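PDB 4CN9: proximal thread matrix protein 1 from Mytilus galloprovincialis, which binds zinc and, through its von Willebrand factor type A domains, probably binds collagen in the matrix of the mussel byssus. Local coordinates for residues 277-282 against 428-433; 282-287 against 320-325. One frame throughout, in Å; residues are numbered along the deposited sequence.

Interaction 1: residues 277-282 against 428-433; sequences KNFMKD and KIMEDV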
ATOM      1  N   LYS A 277     -14.395 -20.098  -9.738  1.00 19.47           N
ATOM      2  CA  LYS A 277     -14.189 -20.979  -8.593  1.00 18.80           C
ATOM      3  C   LYS A 277     -12.813 -21.648  -8.632  1.00 20.73           C
ATOM      4  O   LYS A 277     -12.128 -21.740  -7.607  1.00 20.89           O
ATOM      5  CB  LYS A 277     -15.281 -22.041  -8.522  1.00 22.62           C
ATOM      6  CG  LYS A 277     -16.647 -21.506  -8.161  1.00 23.86           C
ATOM      7  CD  LYS A 277     -17.686 -22.606  -8.331  1.00 27.14           C
ATOM      8  CE  LYS A 277     -18.978 -22.271  -7.641  1.00 29.21           C
ATOM      9  NZ  LYS A 277     -20.017 -23.317  -7.931  1.00 32.29           N
ATOM     10  N   ASN A 278     -12.396 -22.117  -9.809  1.00 21.50           N
ATOM     11  CA  ASN A 278     -11.097 -22.770  -9.924  1.00 21.50           C
ATOM     12  C   ASN A 278      -9.973 -21.803  -9.571  1.00 20.59           C
ATOM     13  O   ASN A 278      -8.980 -22.190  -8.970  1.00 21.37           O
ATOM     14  CB  ASN A 278     -10.877 -23.326 -11.330  1.00 22.10           C
ATOM     15  CG  ASN A 278     -11.764 -24.531 -11.641  1.00 24.84           C
ATOM     16  OD1 ASN A 278     -12.467 -25.058 -10.772  1.00 24.60           O
ATOM     17  ND2 ASN A 278     -11.717 -24.980 -12.890  1.00 24.68           N
ATOM     18  N   PHE A 279     -10.136 -20.536  -9.941  1.00 18.98           N
ATOM     19  CA  PHE A 279      -9.143 -19.516  -9.616  1.00 22.50           C
ATOM     20  C   PHE A 279      -8.995 -19.411  -8.096  1.00 18.03           C
ATOM     21  O   PHE A 279      -7.892 -19.440  -7.566  1.00 18.09           O
ATOM     22  CB  PHE A 279      -9.570 -18.194 -10.268  1.00 19.33           C
ATOM     23  CG  PHE A 279      -8.715 -17.001  -9.923  1.00 16.99           C
ATOM     24  CD1 PHE A 279      -7.484 -16.819 -10.510  1.00 19.00           C
ATOM     25  CD2 PHE A 279      -9.188 -16.022  -9.073  1.00 19.28           C
ATOM     26  CE1 PHE A 279      -6.717 -15.708 -10.222  1.00 21.87           C
ATOM     27  CE2 PHE A 279      -8.421 -14.896  -8.785  1.00 18.44           C
ATOM     28  CZ  PHE A 279      -7.196 -14.741  -9.367  1.00 19.73           C
ATOM     29  N   MET A 280     -10.111 -19.331  -7.385  1.00 18.11           N
ATOM     30  CA  MET A 280     -10.069 -19.238  -5.931  1.00 16.51           C
ATOM     31  C   MET A 280      -9.516 -20.504  -5.268  1.00 18.19           C
ATOM     32  O   MET A 280      -8.726 -20.423  -4.321  1.00 16.58           O
ATOM     33  CB  MET A 280     -11.460 -18.896  -5.402  1.00 18.55           C
ATOM     34  CG  MET A 280     -11.887 -17.525  -5.864  1.00 21.11           C
ATOM     35  SD  MET A 280     -13.502 -17.007  -5.298  1.00 30.39           S
ATOM     36  CE  MET A 280     -14.546 -18.275  -6.024  1.00 22.14           C
ATOM     37  N   LYS A 281      -9.924 -21.670  -5.761  1.00 19.32           N
ATOM     38  CA  LYS A 281      -9.377 -22.933  -5.271  1.00 21.94           C
ATOM     39  C   LYS A 281      -7.861 -23.037  -5.497  1.00 19.65           C
ATOM     40  O   LYS A 281      -7.142 -23.539  -4.637  1.00 20.41           O
ATOM     41  CB  LYS A 281     -10.110 -24.113  -5.924  1.00 21.52           C
ATOM     42  CG  LYS A 281     -11.509 -24.291  -5.388  1.00 22.86           C
ATOM     43  CD  LYS A 281     -12.450 -24.928  -6.399  1.00 33.09           C
ATOM     44  CE  LYS A 281     -11.872 -26.190  -6.964  1.00 31.66           C
ATOM     45  NZ  LYS A 281     -12.693 -26.787  -8.049  1.00 31.65           N
ATOM     46  N   ASP A 282      -7.377 -22.556  -6.643  1.00 18.17           N
ATOM     47  CA  ASP A 282      -5.946 -22.559  -6.923  1.00 18.39           C
ATOM     48  C   ASP A 282      -5.180 -21.677  -5.938  1.00 21.39           C
ATOM     49  O   ASP A 282      -4.084 -22.022  -5.506  1.00 19.11           O
ATOM     50  CB  ASP A 282      -5.651 -22.135  -8.366  1.00 23.28           C
ATOM     51  CG  ASP A 282      -6.055 -23.202  -9.390  1.00 29.23           C
ATOM     52  OD1 ASP A 282      -6.384 -24.326  -8.975  1.00 25.45           O
ATOM     53  OD2 ASP A 282      -6.050 -22.910 -10.608  1.00 31.31           O
ATOM     54  N   LYS A 428      -3.651 -15.655 -16.076  1.00 30.47           N
ATOM     55  CA  LYS A 428      -2.659 -14.623 -16.361  1.00 29.69           C
ATOM     56  C   LYS A 428      -2.307 -13.731 -15.158  1.00 35.92           C
ATOM     57  O   LYS A 428      -1.234 -13.149 -15.130  1.00 32.64           O
ATOM     58  CB  LYS A 428      -3.148 -13.761 -17.534  1.00 34.50           C
ATOM     59  CG  LYS A 428      -2.664 -12.309 -17.535  1.00 47.44           C
ATOM     60  CD  LYS A 428      -3.202 -11.510 -18.746  1.00 53.36           C
ATOM     61  CE  LYS A 428      -4.569 -10.847 -18.483  1.00 52.85           C
ATOM     62  NZ  LYS A 428      -4.498  -9.581 -17.672  1.00 49.33           N
ATOM     63  N   ILE A 429      -3.204 -13.603 -14.176  1.00 29.90           N
ATOM     64  CA  ILE A 429      -2.954 -12.714 -13.033  1.00 27.01           C
ATOM     65  C   ILE A 429      -2.719 -13.490 -11.738  1.00 23.84           C
ATOM     66  O   ILE A 429      -2.447 -12.903 -10.696  1.00 25.51           O
ATOM     67  CB  ILE A 429      -4.129 -11.714 -12.787  1.00 22.47           C
ATOM     68  CG1 ILE A 429      -5.371 -12.442 -12.292  1.00 22.97           C
ATOM     69  CG2 ILE A 429      -4.421 -10.892 -14.038  1.00 30.69           C
ATOM     70  CD1 ILE A 429      -6.542 -11.514 -11.992  1.00 22.95           C
ATOM     71  N   MET A 430      -2.814 -14.809 -11.818  1.00 24.45           N
ATOM     72  CA  MET A 430      -2.722 -15.680 -10.653  1.00 23.23           C
ATOM     73  C   MET A 430      -1.479 -15.448  -9.789  1.00 24.72           C
ATOM     74  O   MET A 430      -1.581 -15.314  -8.568  1.00 20.48           O
ATOM     75  CB  MET A 430      -2.736 -17.131 -11.132  1.00 25.14           C
ATOM     76  CG  MET A 430      -2.371 -18.139 -10.085  1.00 31.82           C
ATOM     77  SD  MET A 430      -3.813 -18.441  -9.087  1.00 33.74           S
ATOM     78  CE  MET A 430      -4.824 -19.331 -10.297  1.00 27.21           C
ATOM     79  N   GLU A 431      -0.303 -15.415 -10.406  1.00 26.67           N
ATOM     80  CA  GLU A 431       0.930 -15.300  -9.631  1.00 26.54           C
ATOM     81  C   GLU A 431       0.972 -13.981  -8.875  1.00 22.66           C
ATOM     82  O   GLU A 431       1.337 -13.938  -7.701  1.00 24.60           O
ATOM     83  CB  GLU A 431       2.169 -15.399 -10.525  1.00 32.75           C
ATOM     84  CG  GLU A 431       2.415 -16.773 -11.100  1.00 36.16           C
ATOM     85  CD  GLU A 431       2.300 -17.864 -10.060  1.00 38.22           C
ATOM     86  OE1 GLU A 431       3.003 -17.783  -9.025  1.00 38.80           O
ATOM     87  OE2 GLU A 431       1.491 -18.793 -10.273  1.00 38.64           O
ATOM     88  N   ASP A 432       0.610 -12.904  -9.558  1.00 22.80           N
ATOM     89  CA  ASP A 432       0.602 -11.592  -8.939  1.00 25.23           C
ATOM     90  C   ASP A 432      -0.422 -11.531  -7.813  1.00 18.68           C
ATOM     91  O   ASP A 432      -0.159 -10.936  -6.771  1.00 21.01           O
ATOM     92  CB  ASP A 432       0.323 -10.500  -9.975  1.00 27.99           C
ATOM     93  CG  ASP A 432       1.519 -10.223 -10.867  1.00 36.98           C
ATOM     94  OD1 ASP A 432       2.651 -10.541 -10.451  1.00 35.86           O
ATOM     95  OD2 ASP A 432       1.326  -9.678 -11.979  1.00 41.36           O
ATOM     96  N   VAL A 433      -1.579 -12.152  -7.997  1.00 20.32           N
ATOM     97  CA  VAL A 433      -2.598 -12.108  -6.943  1.00 18.79           C
ATOM     98  C   VAL A 433      -2.154 -12.902  -5.722  1.00 19.52           C
ATOM     99  O   VAL A 433      -2.316 -12.443  -4.609  1.00 20.23           O
ATOM    100  CB  VAL A 433      -3.997 -12.536  -7.442  1.00 19.60           C
ATOM    101  CG1 VAL A 433      -4.962 -12.721  -6.282  1.00 19.22           C
ATOM    102  CG2 VAL A 433      -4.534 -11.494  -8.420  1.00 17.03           C
TER
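Phe-279 and Met-430 both have CG anti to the backbone N (chi1 175° and 168°), and the two side chains slide past each other in opposite directions. Bends at chi2 and chi3 then bring the end of the methionine chain up to helix 272-285. CE of Met-430 comes to 3.7 Å from CD1 of Phe-279, and SD of Met-430 lies 4.9 Å from the centroid of the Phe-279 ring, 46° off the ring normal, an oblique Met-aromatic contact. The same methyl group reaches Asp-282, one helical turn beyond the phenylalanine, where CE of Met-430 packs 3.5 Å from CB of Asp-282 and the two side chains cross at about a right angle. Thus the methionine tip touches both the aromatic ring and the aliphatic base of an exposed acid. The far end of the ring is met by branched side chains. CG1 of Ile-429 approaches CE1 of Phe-279 at 4.1 Å, while CG2 of Val-433 stands at the ring edge, near its plane, 4.3 Å from CZ of Phe-279. The contact is mainly apolar, with the Asp-282 carboxylate on its exposed side, where OD2 of Asp-282 is 3.8 Å from CE of Met-430. It joins helix 272-285 to the start of helix 430-437 in the second von Willebrand factor type A domain. Phe-279, Ile-429 and Val-433 all also rest on Ile-396 of strand 391-398, Ile-429 reaches Phe-418 and Thr-420 of strand 417-420, and Lys-277 and Met-280 pack against helix 318-327.

Interaction 2: residues 282-287 against 320-325; sequences DIVDRF and DIKGAI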
ATOM      1  N   ASP A 282      -7.377 -22.556  -6.643  1.00 18.17           N
ATOM      2  CA  ASP A 282      -5.946 -22.559  -6.923  1.00 18.39           C
ATOM      3  C   ASP A 282      -5.180 -21.677  -5.938  1.00 21.39           C
ATOM      4  O   ASP A 282      -4.084 -22.022  -5.506  1.00 19.11           O
ATOM      5  CB  ASP A 282      -5.651 -22.135  -8.366  1.00 23.28           C
ATOM      6  CG  ASP A 282      -6.055 -23.202  -9.390  1.00 29.23           C
ATOM      7  OD1 ASP A 282      -6.384 -24.326  -8.975  1.00 25.45           O
ATOM      8  OD2 ASP A 282      -6.050 -22.910 -10.608  1.00 31.31           O
ATOM      9  N   ILE A 283      -5.780 -20.558  -5.549  1.00 19.20           N
ATOM     10  CA  ILE A 283      -5.187 -19.679  -4.549  1.00 16.25           C
ATOM     11  C   ILE A 283      -5.091 -20.368  -3.202  1.00 14.69           C
ATOM     12  O   ILE A 283      -4.055 -20.312  -2.528  1.00 20.35           O
ATOM     13  CB  ILE A 283      -5.995 -18.363  -4.446  1.00 16.58           C
ATOM     14  CG1 ILE A 283      -5.784 -17.565  -5.732  1.00 19.45           C
ATOM     15  CG2 ILE A 283      -5.584 -17.548  -3.209  1.00 16.66           C
ATOM     16  CD1 ILE A 283      -6.693 -16.400  -5.874  1.00 17.37           C
ATOM     17  N   VAL A 284      -6.160 -21.048  -2.805  1.00 15.20           N
ATOM     18  CA  VAL A 284      -6.150 -21.787  -1.551  1.00 16.16           C
ATOM     19  C   VAL A 284      -4.978 -22.775  -1.511  1.00 19.93           C
ATOM     20  O   VAL A 284      -4.288 -22.906  -0.495  1.00 17.94           O
ATOM     21  CB  VAL A 284      -7.496 -22.510  -1.321  1.00 18.44           C
ATOM     22  CG1 VAL A 284      -7.394 -23.508  -0.192  1.00 17.46           C
ATOM     23  CG2 VAL A 284      -8.601 -21.476  -1.028  1.00 16.59           C
ATOM     24  N   ASP A 285      -4.768 -23.474  -2.622  1.00 21.10           N
ATOM     25  CA  ASP A 285      -3.711 -24.484  -2.705  1.00 22.78           C
ATOM     26  C   ASP A 285      -2.302 -23.923  -2.547  1.00 24.16           C
ATOM     27  O   ASP A 285      -1.373 -24.673  -2.271  1.00 22.38           O
ATOM     28  CB  ASP A 285      -3.803 -25.252  -4.030  1.00 22.06           C
ATOM     29  CG  ASP A 285      -4.820 -26.375  -3.983  1.00 28.50           C
ATOM     30  OD1 ASP A 285      -5.145 -26.859  -2.866  1.00 30.44           O
ATOM     31  OD2 ASP A 285      -5.284 -26.787  -5.072  1.00 34.67           O
ATOM     32  N   ARG A 286      -2.132 -22.616  -2.719  1.00 19.85           N
ATOM     33  CA  ARG A 286      -0.813 -22.013  -2.616  1.00 20.98           C
ATOM     34  C   ARG A 286      -0.413 -21.704  -1.182  1.00 25.04           C
ATOM     35  O   ARG A 286       0.742 -21.364  -0.922  1.00 25.18           O
ATOM     36  CB  ARG A 286      -0.730 -20.752  -3.481  1.00 21.97           C
ATOM     37  CG  ARG A 286      -0.978 -21.034  -4.947  1.00 24.40           C
ATOM     38  CD  ARG A 286       0.224 -21.697  -5.586  1.00 25.14           C
ATOM     39  NE  ARG A 286       1.342 -20.768  -5.644  1.00 24.72           N
ATOM     40  CZ  ARG A 286       1.645 -20.023  -6.699  1.00 24.97           C
ATOM     41  NH1 ARG A 286       0.928 -20.104  -7.813  1.00 33.63           N
ATOM     42  NH2 ARG A 286       2.677 -19.201  -6.640  1.00 33.24           N
ATOM     43  N   PHE A 287      -1.341 -21.835  -0.240  1.00 21.65           N
ATOM     44  CA  PHE A 287      -0.980 -21.644   1.168  1.00 21.20           C
ATOM     45  C   PHE A 287      -0.485 -22.950   1.796  1.00 25.43           C
ATOM     46  O   PHE A 287      -0.957 -24.039   1.465  1.00 22.80           O
ATOM     47  CB  PHE A 287      -2.135 -21.020   1.957  1.00 19.81           C
ATOM     48  CG  PHE A 287      -2.382 -19.577   1.602  1.00 18.14           C
ATOM     49  CD1 PHE A 287      -3.120 -19.250   0.487  1.00 18.89           C
ATOM     50  CD2 PHE A 287      -1.822 -18.556   2.351  1.00 19.98           C
ATOM     51  CE1 PHE A 287      -3.319 -17.931   0.131  1.00 22.70           C
ATOM     52  CE2 PHE A 287      -2.037 -17.228   2.009  1.00 21.72           C
ATOM     53  CZ  PHE A 287      -2.774 -16.915   0.903  1.00 20.13           C
ATOM     54  N   ASP A 320     -11.784 -29.382   2.325  1.00 21.22           N
ATOM     55  CA  ASP A 320     -13.083 -28.851   2.755  1.00 22.23           C
ATOM     56  C   ASP A 320     -13.313 -27.429   2.209  1.00 19.31           C
ATOM     57  O   ASP A 320     -14.396 -27.093   1.748  1.00 21.69           O
ATOM     58  CB  ASP A 320     -13.185 -28.813   4.280  1.00 21.76           C
ATOM     59  CG  ASP A 320     -13.360 -30.196   4.905  1.00 28.03           C
ATOM     60  OD1 ASP A 320     -13.811 -31.130   4.204  1.00 28.45           O
ATOM     61  OD2 ASP A 320     -13.033 -30.330   6.109  1.00 25.04           O
ATOM     62  N   ILE A 321     -12.293 -26.589   2.283  1.00 20.24           N
ATOM     63  CA  ILE A 321     -12.425 -25.223   1.786  1.00 19.74           C
ATOM     64  C   ILE A 321     -12.740 -25.219   0.291  1.00 20.54           C
ATOM     65  O   ILE A 321     -13.681 -24.562  -0.152  1.00 20.80           O
ATOM     66  CB  ILE A 321     -11.173 -24.402   2.088  1.00 16.64           C
ATOM     67  CG1 ILE A 321     -11.065 -24.198   3.588  1.00 18.99           C
ATOM     68  CG2 ILE A 321     -11.227 -23.054   1.351  1.00 17.82           C
ATOM     69  CD1 ILE A 321      -9.724 -23.727   4.052  1.00 21.93           C
ATOM     70  N   LYS A 322     -11.983 -25.985  -0.484  1.00 19.14           N
ATOM     71  CA  LYS A 322     -12.216 -26.039  -1.922  1.00 22.44           C
ATOM     72  C   LYS A 322     -13.578 -26.626  -2.286  1.00 21.85           C
ATOM     73  O   LYS A 322     -14.233 -26.139  -3.188  1.00 21.89           O
ATOM     74  CB  LYS A 322     -11.090 -26.812  -2.608  1.00 22.69           C
ATOM     75  CG  LYS A 322      -9.747 -26.150  -2.396  1.00 22.90           C
ATOM     76  CD  LYS A 322      -8.635 -26.792  -3.214  1.00 29.64           C
ATOM     77  CE  LYS A 322      -8.365 -28.217  -2.830  1.00 34.03           C
ATOM     78  NZ  LYS A 322      -7.402 -28.811  -3.802  1.00 35.33           N
ATOM     79  N   GLY A 323     -14.001 -27.675  -1.591  1.00 23.27           N
ATOM     80  CA  GLY A 323     -15.313 -28.248  -1.834  1.00 23.34           C
ATOM     81  C   GLY A 323     -16.426 -27.284  -1.445  1.00 22.88           C
ATOM     82  O   GLY A 323     -17.480 -27.266  -2.070  1.00 24.24           O
ATOM     83  N   ALA A 324     -16.200 -26.472  -0.417  1.00 24.12           N
ATOM     84  CA  ALA A 324     -17.205 -25.483  -0.025  1.00 20.05           C
ATOM     85  C   ALA A 324     -17.336 -24.396  -1.093  1.00 22.01           C
ATOM     86  O   ALA A 324     -18.449 -23.948  -1.418  1.00 21.52           O
ATOM     87  CB  ALA A 324     -16.860 -24.875   1.328  1.00 24.75           C
ATOM     88  N   ILE A 325     -16.203 -23.976  -1.645  1.00 20.23           N
ATOM     89  CA  ILE A 325     -16.218 -22.992  -2.727  1.00 21.51           C
ATOM     90  C   ILE A 325     -17.033 -23.516  -3.911  1.00 20.96           C
ATOM     91  O   ILE A 325     -17.847 -22.797  -4.503  1.00 19.12           O
ATOM     92  CB  ILE A 325     -14.778 -22.652  -3.173  1.00 22.21           C
ATOM     93  CG1 ILE A 325     -14.126 -21.739  -2.124  1.00 20.56           C
ATOM     94  CG2 ILE A 325     -14.779 -21.981  -4.529  1.00 23.71           C
ATOM     95  CD1 ILE A 325     -12.643 -21.646  -2.233  1.00 21.56           C
TER
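A helix-to-helix contact with an apolar base and a salt bridge above it joins residues 282-287, the C-terminal part of helix 272-285 and the residues that follow it, to residues 320-325 of helix 318-327. Both helices belong to the second von Willebrand factor type A domain, a Rossmann-like alpha/beta fold, and here they pack beside each other over its central sheet. Val-284 carries the apolar part. Its CG2 lies 3.9 Å from CG2 of Ile-321 and 4.2 Å from CD1 of Ile-325, so that this methyl group touches isoleucines from successive turns of the facing helix. The other branch, CG1, meets the chain of Lys-322 at its CG, 4.2 Å away. Val-284 and Ile-321 also rest on Phe-297, and Ile-325 on Val-299, both of strand 295-302, which ties the buried side of the contact to the sheet. Lys-322 continues past the valine to Asp-285. A bend at chi3 (-64°) places CE within 3.5 Å of OD1 of Asp-285, and the lysine and aspartate side chains cross at about a right angle. The aliphatic part of the lysine thus packs against the valine and the carboxylate, while its ammonium group pairs with the acid. An alanine in place of Lys-322 would probably leave Asp-285 without this cationic mate and open a gap beside CG1 of Val-284. The salt bridge is forked: NZ of Lys-322 donates to OD1 of Asp-285 at 3.1 Å and to OD2 of Asp-285 at 3.2 Å, each oxygen accepting on its syn lone pair.

Helix 272-285 is common to both interactions and packs between its two partners, helix 430-437 in interaction 1 and helix 318-327 in interaction 2. Asp-282 is the residue common to the two, but makes its contact in the first. Each interaction has three buried residues near the sheet, facing strand 391-398 in one case and strand 295-302 in the other. Their more solvent-accessible sides differ: interaction 1 stays mainly apolar out to its exposed side, whereas interaction 2 is closed by a charged pair. The two are also coupled directly, by a salt bridge from Arg-286 to Glu-431 and by packing of Lys-281 on Lys-322.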